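Long-range contacts in hydrolase, NUDIX family (Clostridium perfringens ATCC 13124, PDB 3F6A), which probably hydrolyses nucleoside diphosphates linked to another moiety or related pyrophosphate substrates, as members of the NUDIX family do, its own substrate being unassigned: residues R5-S10 with S97-V102; K28-L33 with H134-N139; L57-Y62 with A105-F110. One frame throughout, in Å; residues are numbered along the deposited sequence.

Overall arrangement
The six segments come along the chain in the order 5-10, 28-33, 57-62, 97-102, 105-110 and 134-139. Contacts 1 and 3 both use strand 98-106: contact 1 pairs its start with strand 7-15, contact 3 its end with strand 60-61. Their centres are about 21 Å apart, on opposite sides of the chain's centre. Contact 2, with its centre about 17 Å from that of contact 1 and 20 Å from that of contact 3, ties strand 30-36 to the residues leading into helix 138-150, and P32 touches S10 of contact 1. All three meet one mixed sheet, so residues far apart in sequence close a single NUDIX domain; contacts 1 and 2 also touch the second subunit.

Contact 1 (R5-S10 with S97-V102); sequences RHFTVS and SHIDFV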
ATOM      1  N   ARG A   5       2.465 -14.953   5.359  1.00 46.29           N
ATOM      2  CA  ARG A   5       3.268 -14.830   4.137  1.00 44.59           C
ATOM      3  C   ARG A   5       2.467 -14.764   2.825  1.00 43.21           C
ATOM      4  O   ARG A   5       2.741 -15.500   1.869  1.00 43.77           O
ATOM      5  CB  ARG A   5       4.288 -15.975   4.073  1.00 46.37           C
ATOM      6  CG  ARG A   5       4.012 -17.130   5.039  1.00 47.33           C
ATOM      7  CD  ARG A   5       2.708 -17.851   4.698  1.00 51.64           C
ATOM      8  NE  ARG A   5       2.717 -18.380   3.334  1.00 51.62           N
ATOM      9  CZ  ARG A   5       1.771 -19.174   2.841  1.00 51.86           C
ATOM     10  NH1 ARG A   5       0.737 -19.532   3.587  1.00 50.60           N
ATOM     11  NH2 ARG A   5       1.862 -19.631   1.604  1.00 53.10           N
ATOM     12  N   HIS A   6       1.498 -13.854   2.786  1.00 37.46           N
ATOM     13  CA  HIS A   6       0.638 -13.651   1.621  1.00 33.13           C
ATOM     14  C   HIS A   6       0.894 -12.280   1.007  1.00 29.75           C
ATOM     15  O   HIS A   6      -0.010 -11.665   0.448  1.00 27.18           O
ATOM     16  CB  HIS A   6      -0.826 -13.723   2.049  1.00 32.76           C
ATOM     17  CG  HIS A   6      -1.291 -15.102   2.387  1.00 33.34           C
ATOM     18  ND1 HIS A   6      -2.127 -15.362   3.451  1.00 33.59           N
ATOM     19  CD2 HIS A   6      -1.072 -16.291   1.779  1.00 33.26           C
ATOM     20  CE1 HIS A   6      -2.403 -16.654   3.483  1.00 32.52           C
ATOM     21  NE2 HIS A   6      -1.777 -17.239   2.479  1.00 33.42           N
ATOM     22  N   PHE A   7       2.128 -11.808   1.114  1.00 26.90           N
ATOM     23  CA  PHE A   7       2.486 -10.492   0.600  1.00 24.84           C
ATOM     24  C   PHE A   7       3.664 -10.548  -0.356  1.00 24.10           C
ATOM     25  O   PHE A   7       4.706 -11.132  -0.046  1.00 23.88           O
ATOM     26  CB  PHE A   7       2.804  -9.561   1.773  1.00 24.99           C
ATOM     27  CG  PHE A   7       1.617  -9.274   2.653  1.00 25.99           C
ATOM     28  CD1 PHE A   7       0.817  -8.160   2.426  1.00 26.40           C
ATOM     29  CD2 PHE A   7       1.282 -10.135   3.694  1.00 27.23           C
ATOM     30  CE1 PHE A   7      -0.306  -7.912   3.220  1.00 28.56           C
ATOM     31  CE2 PHE A   7       0.164  -9.896   4.490  1.00 26.42           C
ATOM     32  CZ  PHE A   7      -0.628  -8.784   4.256  1.00 26.73           C
ATOM     33  N   THR A   8       3.488  -9.930  -1.520  1.00 21.54           N
ATOM     34  CA  THR A   8       4.518  -9.891  -2.543  1.00 18.96           C
ATOM     35  C   THR A   8       4.638  -8.466  -3.081  1.00 19.12           C
ATOM     36  O   THR A   8       3.817  -7.603  -2.763  1.00 18.21           O
ATOM     37  CB  THR A   8       4.154 -10.810  -3.729  1.00 20.52           C
ATOM     38  OG1 THR A   8       3.041 -10.252  -4.442  1.00 19.39           O
ATOM     39  CG2 THR A   8       3.770 -12.202  -3.238  1.00 21.07           C
ATOM     40  N   VAL A   9       5.658  -8.225  -3.899  1.00 17.83           N
ATOM     41  CA  VAL A   9       5.845  -6.915  -4.508  1.00 18.87           C
ATOM     42  C   VAL A   9       6.073  -7.081  -6.005  1.00 19.37           C
ATOM     43  O   VAL A   9       6.444  -8.157  -6.474  1.00 19.27           O
ATOM     44  CB  VAL A   9       7.051  -6.142  -3.899  1.00 18.74           C
ATOM     45  CG1 VAL A   9       6.836  -5.940  -2.412  1.00 18.52           C
ATOM     46  CG2 VAL A   9       8.365  -6.882  -4.169  1.00 17.99           C
ATOM     47  N   SER A  10       5.824  -6.009  -6.748  1.00 19.82           N
ATOM     48  CA  SER A  10       6.021  -5.984  -8.192  1.00 19.98           C
ATOM     49  C   SER A  10       6.665  -4.641  -8.485  1.00 19.88           C
ATOM     50  O   SER A  10       6.357  -3.651  -7.826  1.00 19.99           O
ATOM     51  CB  SER A  10       4.684  -6.077  -8.943  1.00 19.67           C
ATOM     52  OG  SER A  10       4.166  -7.391  -8.900  1.00 27.09           O
ATOM     53  N   SER A  97      -3.422 -17.383  -2.841  1.00 22.05           N
ATOM     54  CA  SER A  97      -3.893 -16.005  -2.799  1.00 22.72           C
ATOM     55  C   SER A  97      -2.833 -15.123  -2.168  1.00 21.05           C
ATOM     56  O   SER A  97      -2.210 -15.499  -1.178  1.00 22.13           O
ATOM     57  CB  SER A  97      -5.203 -15.903  -2.016  1.00 23.33           C
ATOM     58  OG  SER A  97      -5.832 -14.656  -2.261  1.00 26.38           O
ATOM     59  N   HIS A  98      -2.611 -13.956  -2.756  1.00 19.19           N
ATOM     60  CA  HIS A  98      -1.611 -13.047  -2.228  1.00 19.88           C
ATOM     61  C   HIS A  98      -1.849 -11.609  -2.642  1.00 20.80           C
ATOM     62  O   HIS A  98      -2.432 -11.332  -3.694  1.00 20.86           O
ATOM     63  CB  HIS A  98      -0.216 -13.475  -2.689  1.00 20.49           C
ATOM     64  CG  HIS A  98      -0.063 -13.540  -4.178  1.00 20.53           C
ATOM     65  ND1 HIS A  98       0.480 -12.511  -4.919  1.00 23.27           N
ATOM     66  CD2 HIS A  98      -0.370 -14.517  -5.062  1.00 21.27           C
ATOM     67  CE1 HIS A  98       0.504 -12.855  -6.195  1.00 20.25           C
ATOM     68  NE2 HIS A  98      -0.005 -14.068  -6.307  1.00 23.03           N
ATOM     69  N   ILE A  99      -1.390 -10.701  -1.794  1.00 20.92           N
ATOM     70  CA  ILE A  99      -1.495  -9.280  -2.052  1.00 22.45           C
ATOM     71  C   ILE A  99      -0.201  -8.885  -2.743  1.00 21.96           C
ATOM     72  O   ILE A  99       0.883  -9.303  -2.334  1.00 22.63           O
ATOM     73  CB  ILE A  99      -1.628  -8.489  -0.736  1.00 24.76           C
ATOM     74  CG1 ILE A  99      -3.017  -8.718  -0.142  1.00 27.51           C
ATOM     75  CG2 ILE A  99      -1.372  -7.006  -0.979  1.00 25.63           C
ATOM     76  CD1 ILE A  99      -3.211  -8.080   1.212  1.00 29.16           C
ATOM     77  N   ASP A 100      -0.311  -8.092  -3.798  1.00 22.14           N
ATOM     78  CA  ASP A 100       0.871  -7.650  -4.511  1.00 21.26           C
ATOM     79  C   ASP A 100       0.958  -6.133  -4.505  1.00 20.18           C
ATOM     80  O   ASP A 100       0.092  -5.448  -5.065  1.00 18.41           O
ATOM     81  CB  ASP A 100       0.854  -8.160  -5.951  1.00 25.18           C
ATOM     82  CG  ASP A 100       2.071  -7.713  -6.735  1.00 29.64           C
ATOM     83  OD1 ASP A 100       3.197  -8.122  -6.384  1.00 33.74           O
ATOM     84  OD2 ASP A 100       1.901  -6.942  -7.701  1.00 35.17           O
ATOM     85  N   PHE A 101       1.996  -5.616  -3.850  1.00 17.48           N
ATOM     86  CA  PHE A 101       2.230  -4.179  -3.773  1.00 18.55           C
ATOM     87  C   PHE A 101       3.033  -3.767  -4.991  1.00 16.58           C
ATOM     88  O   PHE A 101       4.177  -4.182  -5.153  1.00 15.36           O
ATOM     89  CB  PHE A 101       2.996  -3.822  -2.493  1.00 20.31           C
ATOM     90  CG  PHE A 101       2.179  -3.977  -1.238  1.00 22.13           C
ATOM     91  CD1 PHE A 101       0.903  -3.428  -1.155  1.00 24.17           C
ATOM     92  CD2 PHE A 101       2.685  -4.660  -0.137  1.00 24.91           C
ATOM     93  CE1 PHE A 101       0.143  -3.556   0.008  1.00 23.61           C
ATOM     94  CE2 PHE A 101       1.935  -4.792   1.025  1.00 23.74           C
ATOM     95  CZ  PHE A 101       0.663  -4.240   1.097  1.00 23.57           C
ATOM     96  N   VAL A 102       2.426  -2.942  -5.840  1.00 17.76           N
ATOM     97  CA  VAL A 102       3.060  -2.496  -7.074  1.00 16.81           C
ATOM     98  C   VAL A 102       3.778  -1.160  -6.979  1.00 17.49           C
ATOM     99  O   VAL A 102       3.203  -0.169  -6.547  1.00 15.60           O
ATOM    100  CB  VAL A 102       2.028  -2.404  -8.204  1.00 16.45           C
ATOM    101  CG1 VAL A 102       2.715  -2.038  -9.511  1.00 18.50           C
ATOM    102  CG2 VAL A 102       1.302  -3.720  -8.331  1.00 17.23           C
TER
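The carboxylate of D100 draws in two hydroxyls of the neighbouring strand: S10 OG lies 2.6 Å from D100 OD2 and 2.8 Å from D100 OD1, and T8 OG1 is 2.9 Å from that same OD1. CG of D100 is anti to the backbone N (chi1 180°), the carboxylate beyond it lies beside strand 7-15, and the side chain stands at about a right angle to that of T8. A weak bond from H98 ND1 to T8 OG1 adds a further link on this face. The backbones run parallel, T8 sitting between I99 and F101: T8 N donates to I99 O at 2.8 Å, and F101 N to T8 O at 2.9 Å. On the other face the side chains are apolar. F7 and I99 lie side by side, pointing the same way, with F7 CE1 3.5 Å from I99 CD1, while the rings of F7 and F101 approach through F7 CD1 and F101 CE2 at 3.8 Å. Both rings also meet their counterparts in the second subunit, and V9 packs on helix 43-55, whose sequence marks it as the Nudix helix. The parallel pair 7-15/98-106 lies in the mixed sheet of the Nudix alpha/beta/alpha sandwich.

Contact 2 (K28-L33 with H134-N139); sequences KKMLPL and HNIQEN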
ATOM      1  N   LYS A  28       4.375 -19.259 -19.237  1.00 51.24           N
ATOM      2  CA  LYS A  28       4.713 -18.453 -20.405  1.00 49.06           C
ATOM      3  C   LYS A  28       3.923 -17.142 -20.456  1.00 45.71           C
ATOM      4  O   LYS A  28       2.885 -17.062 -21.111  1.00 45.41           O
ATOM      5  CB  LYS A  28       4.448 -19.265 -21.679  1.00 51.87           C
ATOM      6  CG  LYS A  28       5.458 -19.052 -22.804  1.00 53.58           C
ATOM      7  CD  LYS A  28       5.122 -19.922 -24.016  1.00 54.81           C
ATOM      8  CE  LYS A  28       6.262 -19.945 -25.029  1.00 55.64           C
ATOM      9  NZ  LYS A  28       6.616 -18.591 -25.535  1.00 56.49           N
ATOM     10  N   LYS A  29       4.422 -16.120 -19.765  1.00 40.87           N
ATOM     11  CA  LYS A  29       3.772 -14.813 -19.740  1.00 35.93           C
ATOM     12  C   LYS A  29       4.755 -13.749 -19.257  1.00 32.51           C
ATOM     13  O   LYS A  29       5.552 -13.997 -18.351  1.00 30.17           O
ATOM     14  CB  LYS A  29       2.564 -14.838 -18.800  1.00 37.92           C
ATOM     15  CG  LYS A  29       2.943 -15.002 -17.338  1.00 40.18           C
ATOM     16  CD  LYS A  29       1.789 -14.704 -16.393  1.00 43.53           C
ATOM     17  CE  LYS A  29       0.742 -15.800 -16.409  1.00 45.60           C
ATOM     18  NZ  LYS A  29      -0.201 -15.634 -15.268  1.00 45.96           N
HETATM   19  N   MSE A  30       4.699 -12.564 -19.860  1.00 28.03           N
HETATM   20  CA  MSE A  30       5.582 -11.471 -19.465  1.00 26.30           C
HETATM   21  C   MSE A  30       5.055 -10.789 -18.200  1.00 24.95           C
HETATM   22  O   MSE A  30       3.867 -10.463 -18.109  1.00 21.28           O
HETATM   23  CB  MSE A  30       5.693 -10.449 -20.595  1.00 28.40           C
HETATM   24  CG  MSE A  30       6.321 -11.017 -21.867  1.00 34.03           C
HETATM   25 SE   MSE A  30       8.001 -11.951 -21.550  1.00 40.50          SE
HETATM   26  CE  MSE A  30       9.131 -10.422 -21.301  1.00 33.28           C
ATOM     27  N   LEU A  31       5.937 -10.583 -17.221  1.00 19.43           N
ATOM     28  CA  LEU A  31       5.552  -9.942 -15.965  1.00 18.27           C
ATOM     29  C   LEU A  31       6.640  -9.002 -15.460  1.00 18.88           C
ATOM     30  O   LEU A  31       7.805  -9.093 -15.872  1.00 16.41           O
ATOM     31  CB  LEU A  31       5.290 -10.998 -14.888  1.00 20.52           C
ATOM     32  CG  LEU A  31       4.152 -12.003 -15.086  1.00 23.42           C
ATOM     33  CD1 LEU A  31       4.207 -13.032 -13.967  1.00 24.85           C
ATOM     34  CD2 LEU A  31       2.804 -11.280 -15.104  1.00 25.27           C
ATOM     35  N   PRO A  32       6.271  -8.067 -14.575  1.00 17.31           N
ATOM     36  CA  PRO A  32       7.283  -7.152 -14.052  1.00 16.69           C
ATOM     37  C   PRO A  32       8.106  -7.952 -13.063  1.00 16.91           C
ATOM     38  O   PRO A  32       7.720  -9.063 -12.696  1.00 16.12           O
ATOM     39  CB  PRO A  32       6.451  -6.079 -13.366  1.00 16.10           C
ATOM     40  CG  PRO A  32       5.255  -6.850 -12.879  1.00 18.14           C
ATOM     41  CD  PRO A  32       4.932  -7.715 -14.079  1.00 17.67           C
ATOM     42  N   LEU A  33       9.242  -7.410 -12.645  1.00 16.53           N
ATOM     43  CA  LEU A  33      10.070  -8.099 -11.670  1.00 14.74           C
ATOM     44  C   LEU A  33       9.304  -8.084 -10.348  1.00 17.95           C
ATOM     45  O   LEU A  33       8.403  -7.265 -10.157  1.00 15.08           O
ATOM     46  CB  LEU A  33      11.411  -7.374 -11.498  1.00 14.76           C
ATOM     47  CG  LEU A  33      12.195  -7.072 -12.779  1.00 11.90           C
ATOM     48  CD1 LEU A  33      13.629  -6.649 -12.422  1.00 13.63           C
ATOM     49  CD2 LEU A  33      12.211  -8.310 -13.660  1.00 11.54           C
ATOM     50  N   HIS A 134       1.515 -10.641 -27.452  1.00 45.96           N
ATOM     51  CA  HIS A 134       0.437 -11.612 -27.297  1.00 42.51           C
ATOM     52  C   HIS A 134       0.701 -12.532 -26.109  1.00 39.52           C
ATOM     53  O   HIS A 134       0.156 -13.633 -26.025  1.00 37.00           O
ATOM     54  CB  HIS A 134       0.290 -12.446 -28.571  1.00 44.67           C
ATOM     55  CG  HIS A 134       0.039 -11.628 -29.799  1.00 46.14           C
ATOM     56  ND1 HIS A 134      -1.030 -10.765 -29.909  1.00 47.34           N
ATOM     57  CD2 HIS A 134       0.728 -11.525 -30.959  1.00 46.97           C
ATOM     58  CE1 HIS A 134      -0.987 -10.163 -31.083  1.00 48.69           C
ATOM     59  NE2 HIS A 134       0.070 -10.606 -31.741  1.00 48.07           N
ATOM     60  N   ASN A 135       1.550 -12.074 -25.197  1.00 35.88           N
ATOM     61  CA  ASN A 135       1.876 -12.851 -24.013  1.00 33.82           C
ATOM     62  C   ASN A 135       2.009 -11.939 -22.795  1.00 32.15           C
ATOM     63  O   ASN A 135       2.827 -12.181 -21.906  1.00 30.89           O
ATOM     64  CB  ASN A 135       3.166 -13.647 -24.241  1.00 34.93           C
ATOM     65  CG  ASN A 135       4.379 -12.757 -24.411  1.00 36.82           C
ATOM     66  OD1 ASN A 135       4.305 -11.698 -25.034  1.00 38.01           O
ATOM     67  ND2 ASN A 135       5.510 -13.192 -23.870  1.00 38.94           N
ATOM     68  N   ILE A 136       1.190 -10.891 -22.766  1.00 29.85           N
ATOM     69  CA  ILE A 136       1.183  -9.936 -21.661  1.00 28.88           C
ATOM     70  C   ILE A 136      -0.257  -9.648 -21.240  1.00 29.32           C
ATOM     71  O   ILE A 136      -1.041  -9.100 -22.021  1.00 27.57           O
ATOM     72  CB  ILE A 136       1.826  -8.594 -22.056  1.00 27.50           C
ATOM     73  CG1 ILE A 136       3.203  -8.827 -22.677  1.00 27.47           C
ATOM     74  CG2 ILE A 136       1.959  -7.705 -20.818  1.00 27.72           C
ATOM     75  CD1 ILE A 136       3.857  -7.558 -23.192  1.00 26.19           C
ATOM     76  N   GLN A 137      -0.598 -10.017 -20.009  1.00 29.08           N
ATOM     77  CA  GLN A 137      -1.941  -9.791 -19.469  1.00 29.79           C
ATOM     78  C   GLN A 137      -2.311  -8.322 -19.618  1.00 27.79           C
ATOM     79  O   GLN A 137      -1.446  -7.453 -19.563  1.00 25.87           O
ATOM     80  CB  GLN A 137      -1.979 -10.170 -17.991  1.00 31.69           C
ATOM     81  CG  GLN A 137      -1.394 -11.534 -17.707  1.00 38.00           C
ATOM     82  CD  GLN A 137      -1.076 -11.738 -16.244  1.00 38.23           C
ATOM     83  OE1 GLN A 137      -0.474 -12.743 -15.868  1.00 44.53           O
ATOM     84  NE2 GLN A 137      -1.481 -10.788 -15.406  1.00 38.65           N
ATOM     85  N   GLU A 138      -3.598  -8.044 -19.795  1.00 26.51           N
ATOM     86  CA  GLU A 138      -4.060  -6.669 -19.964  1.00 26.67           C
ATOM     87  C   GLU A 138      -3.696  -5.709 -18.826  1.00 25.81           C
ATOM     88  O   GLU A 138      -3.260  -4.584 -19.085  1.00 26.15           O
ATOM     89  CB  GLU A 138      -5.578  -6.648 -20.171  1.00 27.41           C
ATOM     90  CG  GLU A 138      -6.064  -7.470 -21.351  1.00 33.18           C
ATOM     91  CD  GLU A 138      -5.400  -7.071 -22.656  1.00 34.93           C
ATOM     92  OE1 GLU A 138      -5.348  -5.857 -22.950  1.00 36.00           O
ATOM     93  OE2 GLU A 138      -4.940  -7.971 -23.390  1.00 37.40           O
ATOM     94  N   ASN A 139      -3.878  -6.134 -17.574  1.00 23.60           N
ATOM     95  CA  ASN A 139      -3.570  -5.257 -16.446  1.00 24.25           C
ATOM     96  C   ASN A 139      -2.075  -4.952 -16.355  1.00 24.26           C
ATOM     97  O   ASN A 139      -1.675  -3.911 -15.827  1.00 23.36           O
ATOM     98  CB  ASN A 139      -4.100  -5.851 -15.127  1.00 24.52           C
ATOM     99  CG  ASN A 139      -3.364  -7.107 -14.699  1.00 24.37           C
ATOM    100  OD1 ASN A 139      -2.931  -7.901 -15.523  1.00 24.62           O
ATOM    101  ND2 ASN A 139      -3.246  -7.302 -13.393  1.00 25.25           N
TER
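K29 reaches over to Q137 and puts its ammonium NZ 3.0 Å from Q137 OE1, in a hydrogen bond whose donor is tilted 24° from the carbonyl plane. The lysine chain begins with CG between its backbone N and carbonyl carbon, runs on extended at chi2 and bends at chi3 (73°), which carries CE round beside the amide. The same oxygen also has a methylene close by, K29 CD being 3.0 Å from Q137 OE1. L31 CD2 lies 3.7 Å from Q137 OE1, the leucine side chain oblique to the glutamine. Q137, at the N-cap position of helix 138-150, keeps its chain extended beyond CG, and its NE2 donates to N139 OD1 at 3.2 Å, within the amide plane and on a lone pair of the acceptor. N139 also makes hydrogen bonds to S76 and E78 of the second subunit.

Next to this polar pair, M30 N donates to N135 O at 2.8 Å. M30 is a selenomethionine. Its CB points toward the 134-139 segment, but the bends at chi2 and chi3 turn SE and CE away, and the side chain packs on L21 and L23 of strand 18-23. On the way, M30 CG comes within 3.1 Å of N135 ND2, and the two side chains meet at a slant. I136 lays its CG1 3.6 Å from M30 CB and continues the apolar layer onto L21 and L141.

The glutamine amide works at both ends, OE1 accepting from the lysine and NE2 donating to N139, which should fix its rotation; the ammonium charge would polarise that amide and probably strengthen NE2 as a donor toward a residue in the subunit interface.

Contact 3 (L57-Y62 with A105-F110); sequences LNVTLY and ATTTSF
T107 turns its hydroxyl onto the backbone of the facing segment, OG1 donating to N58 O at 2.8 Å. With OG1 anti to its own backbone N (chi1 -162°), the threonine sends the oxygen across, and the side chain of L57 crosses that of T107 at about a right angle, L57 CD2 lying 3.9 Å from T107 OG1. N58 O also accepts from a water, 3.0 Å away, which is in turn hydrogen-bonded to T108 OG1, so two donors grip this carbonyl oxygen. L57 packs further on L20 of strand 18-23.

Farther along, T60 and T106 form an antiparallel hydrogen-bonded pair: T60 N donates to T106 O at 2.9 Å, and T106 N returns a bond to T60 O. This short pairing joins strand 60-61 to strand 98-106 of the Nudix sheet just after helix 43-55, and by its sequence pattern L57 closes the Nudix box that spans that helix.

The two threonine side chains lie on the same face and cross obliquely, T106 OG1 standing 3.4 Å from T60 CB. On the other face, with L61, the methyl of A105 sits close to the facing backbone: A105 CB is 3.2 Å from T60 O and 3.8 Å from L61 CD2, and V59 approaches the same methyl through its CB. Beyond these, V59 reaches A51 while L61 leans on E44 and C47, all three on helix 43-55.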
ATOM      1  N   LEU A  57      19.955  -5.066 -11.582  1.00 20.68           N
ATOM      2  CA  LEU A  57      19.787  -3.620 -11.689  1.00 20.18           C
ATOM      3  C   LEU A  57      19.703  -2.862 -10.377  1.00 21.27           C
ATOM      4  O   LEU A  57      19.193  -3.366  -9.375  1.00 19.22           O
ATOM      5  CB  LEU A  57      18.517  -3.290 -12.481  1.00 18.90           C
ATOM      6  CG  LEU A  57      18.367  -3.748 -13.931  1.00 20.21           C
ATOM      7  CD1 LEU A  57      16.969  -3.402 -14.424  1.00 18.10           C
ATOM      8  CD2 LEU A  57      19.429  -3.082 -14.797  1.00 21.22           C
ATOM      9  N   ASN A  58      20.222  -1.639 -10.409  1.00 22.05           N
ATOM     10  CA  ASN A  58      20.149  -0.718  -9.285  1.00 23.07           C
ATOM     11  C   ASN A  58      18.980   0.153  -9.738  1.00 23.59           C
ATOM     12  O   ASN A  58      18.968   0.610 -10.880  1.00 23.38           O
ATOM     13  CB  ASN A  58      21.414   0.138  -9.193  1.00 25.45           C
ATOM     14  CG  ASN A  58      22.549  -0.570  -8.490  1.00 27.40           C
ATOM     15  OD1 ASN A  58      23.715  -0.231  -8.679  1.00 32.83           O
ATOM     16  ND2 ASN A  58      22.214  -1.551  -7.663  1.00 26.88           N
ATOM     17  N   VAL A  59      18.000   0.379  -8.871  1.00 23.69           N
ATOM     18  CA  VAL A  59      16.852   1.185  -9.263  1.00 24.43           C
ATOM     19  C   VAL A  59      16.556   2.358  -8.338  1.00 23.64           C
ATOM     20  O   VAL A  59      17.139   2.493  -7.261  1.00 23.57           O
ATOM     21  CB  VAL A  59      15.568   0.319  -9.358  1.00 24.19           C
ATOM     22  CG1 VAL A  59      15.712  -0.719 -10.455  1.00 20.28           C
ATOM     23  CG2 VAL A  59      15.298  -0.356  -8.020  1.00 25.23           C
ATOM     24  N   THR A  60      15.649   3.217  -8.789  1.00 23.34           N
ATOM     25  CA  THR A  60      15.215   4.369  -8.011  1.00 22.99           C
ATOM     26  C   THR A  60      13.693   4.338  -7.992  1.00 23.17           C
ATOM     27  O   THR A  60      13.039   4.649  -8.988  1.00 21.85           O
ATOM     28  CB  THR A  60      15.697   5.689  -8.629  1.00 23.90           C
ATOM     29  OG1 THR A  60      17.113   5.802  -8.445  1.00 24.30           O
ATOM     30  CG2 THR A  60      15.005   6.883  -7.969  1.00 24.65           C
ATOM     31  N   LEU A  61      13.134   3.941  -6.857  1.00 23.14           N
ATOM     32  CA  LEU A  61      11.688   3.854  -6.722  1.00 23.62           C
ATOM     33  C   LEU A  61      11.035   5.230  -6.737  1.00 22.94           C
ATOM     34  O   LEU A  61      11.544   6.181  -6.146  1.00 22.39           O
ATOM     35  CB  LEU A  61      11.325   3.145  -5.417  1.00 22.49           C
ATOM     36  CG  LEU A  61      11.803   1.708  -5.214  1.00 24.04           C
ATOM     37  CD1 LEU A  61      11.497   1.275  -3.787  1.00 24.27           C
ATOM     38  CD2 LEU A  61      11.119   0.787  -6.202  1.00 23.68           C
ATOM     39  N   TYR A  62       9.905   5.335  -7.428  1.00 22.66           N
ATOM     40  CA  TYR A  62       9.174   6.590  -7.469  1.00 21.11           C
ATOM     41  C   TYR A  62       8.643   6.764  -6.049  1.00 21.92           C
ATOM     42  O   TYR A  62       7.948   5.885  -5.529  1.00 21.65           O
ATOM     43  CB  TYR A  62       8.020   6.491  -8.463  1.00 22.39           C
ATOM     44  CG  TYR A  62       7.082   7.667  -8.446  1.00 21.51           C
ATOM     45  CD1 TYR A  62       7.523   8.946  -8.799  1.00 22.11           C
ATOM     46  CD2 TYR A  62       5.744   7.503  -8.080  1.00 21.80           C
ATOM     47  CE1 TYR A  62       6.654  10.031  -8.786  1.00 24.81           C
ATOM     48  CE2 TYR A  62       4.868   8.582  -8.067  1.00 24.89           C
ATOM     49  CZ  TYR A  62       5.330   9.841  -8.418  1.00 25.80           C
ATOM     50  OH  TYR A  62       4.469  10.910  -8.384  1.00 26.90           O
ATOM     51  N   ALA A 105       9.557   2.403 -10.883  1.00 18.47           N
ATOM     52  CA  ALA A 105      10.912   2.884 -10.639  1.00 18.62           C
ATOM     53  C   ALA A 105      11.659   3.164 -11.934  1.00 20.12           C
ATOM     54  O   ALA A 105      11.171   2.885 -13.022  1.00 16.65           O
ATOM     55  CB  ALA A 105      11.681   1.857  -9.824  1.00 16.46           C
ATOM     56  N   THR A 106      12.859   3.714 -11.795  1.00 21.09           N
ATOM     57  CA  THR A 106      13.703   4.026 -12.936  1.00 22.46           C
ATOM     58  C   THR A 106      15.058   3.345 -12.759  1.00 22.26           C
ATOM     59  O   THR A 106      15.426   2.967 -11.648  1.00 23.72           O
ATOM     60  CB  THR A 106      13.940   5.544 -13.047  1.00 23.61           C
ATOM     61  OG1 THR A 106      14.561   6.012 -11.843  1.00 23.89           O
ATOM     62  CG2 THR A 106      12.620   6.283 -13.255  1.00 24.28           C
ATOM     63  N   THR A 107      15.785   3.185 -13.863  1.00 22.92           N
ATOM     64  CA  THR A 107      17.123   2.597 -13.845  1.00 22.90           C
ATOM     65  C   THR A 107      17.915   3.278 -14.969  1.00 24.39           C
ATOM     66  O   THR A 107      17.329   3.852 -15.886  1.00 22.61           O
ATOM     67  CB  THR A 107      17.087   1.062 -14.042  1.00 23.81           C
ATOM     68  OG1 THR A 107      18.330   0.496 -13.602  1.00 22.50           O
ATOM     69  CG2 THR A 107      16.849   0.702 -15.489  1.00 22.83           C
ATOM     70  N   THR A 108      19.242   3.214 -14.900  1.00 25.86           N
ATOM     71  CA  THR A 108      20.091   3.879 -15.885  1.00 26.62           C
ATOM     72  C   THR A 108      20.392   3.214 -17.232  1.00 27.05           C
ATOM     73  O   THR A 108      20.520   3.911 -18.239  1.00 28.90           O
ATOM     74  CB  THR A 108      21.430   4.267 -15.244  1.00 28.37           C
ATOM     75  OG1 THR A 108      22.078   3.089 -14.757  1.00 28.89           O
ATOM     76  CG2 THR A 108      21.204   5.228 -14.090  1.00 27.37           C
ATOM     77  N   SER A 109      20.503   1.891 -17.275  1.00 25.92           N
ATOM     78  CA  SER A 109      20.808   1.224 -18.541  1.00 25.30           C
ATOM     79  C   SER A 109      19.906   0.039 -18.862  1.00 23.87           C
ATOM     80  O   SER A 109      19.312  -0.563 -17.972  1.00 24.13           O
ATOM     81  CB  SER A 109      22.263   0.755 -18.553  1.00 24.59           C
ATOM     82  OG  SER A 109      22.483  -0.204 -17.538  1.00 28.38           O
ATOM     83  N   PHE A 110      19.825  -0.291 -20.146  1.00 23.31           N
ATOM     84  CA  PHE A 110      19.004  -1.400 -20.613  1.00 25.95           C
ATOM     85  C   PHE A 110      19.683  -2.727 -20.339  1.00 24.89           C
ATOM     86  O   PHE A 110      19.042  -3.773 -20.376  1.00 24.72           O
ATOM     87  CB  PHE A 110      18.762  -1.299 -22.121  1.00 27.24           C
ATOM     88  CG  PHE A 110      17.868  -0.169 -22.523  1.00 30.02           C
ATOM     89  CD1 PHE A 110      16.589  -0.056 -21.993  1.00 30.07           C
ATOM     90  CD2 PHE A 110      18.284   0.757 -23.478  1.00 32.92           C
ATOM     91  CE1 PHE A 110      15.734   0.961 -22.411  1.00 32.51           C
ATOM     92  CE2 PHE A 110      17.435   1.775 -23.902  1.00 33.67           C
ATOM     93  CZ  PHE A 110      16.156   1.874 -23.366  1.00 31.46           C
TER
HETATM   94  O   HOH W   1      20.969   2.411 -12.169  1.00 31.00           O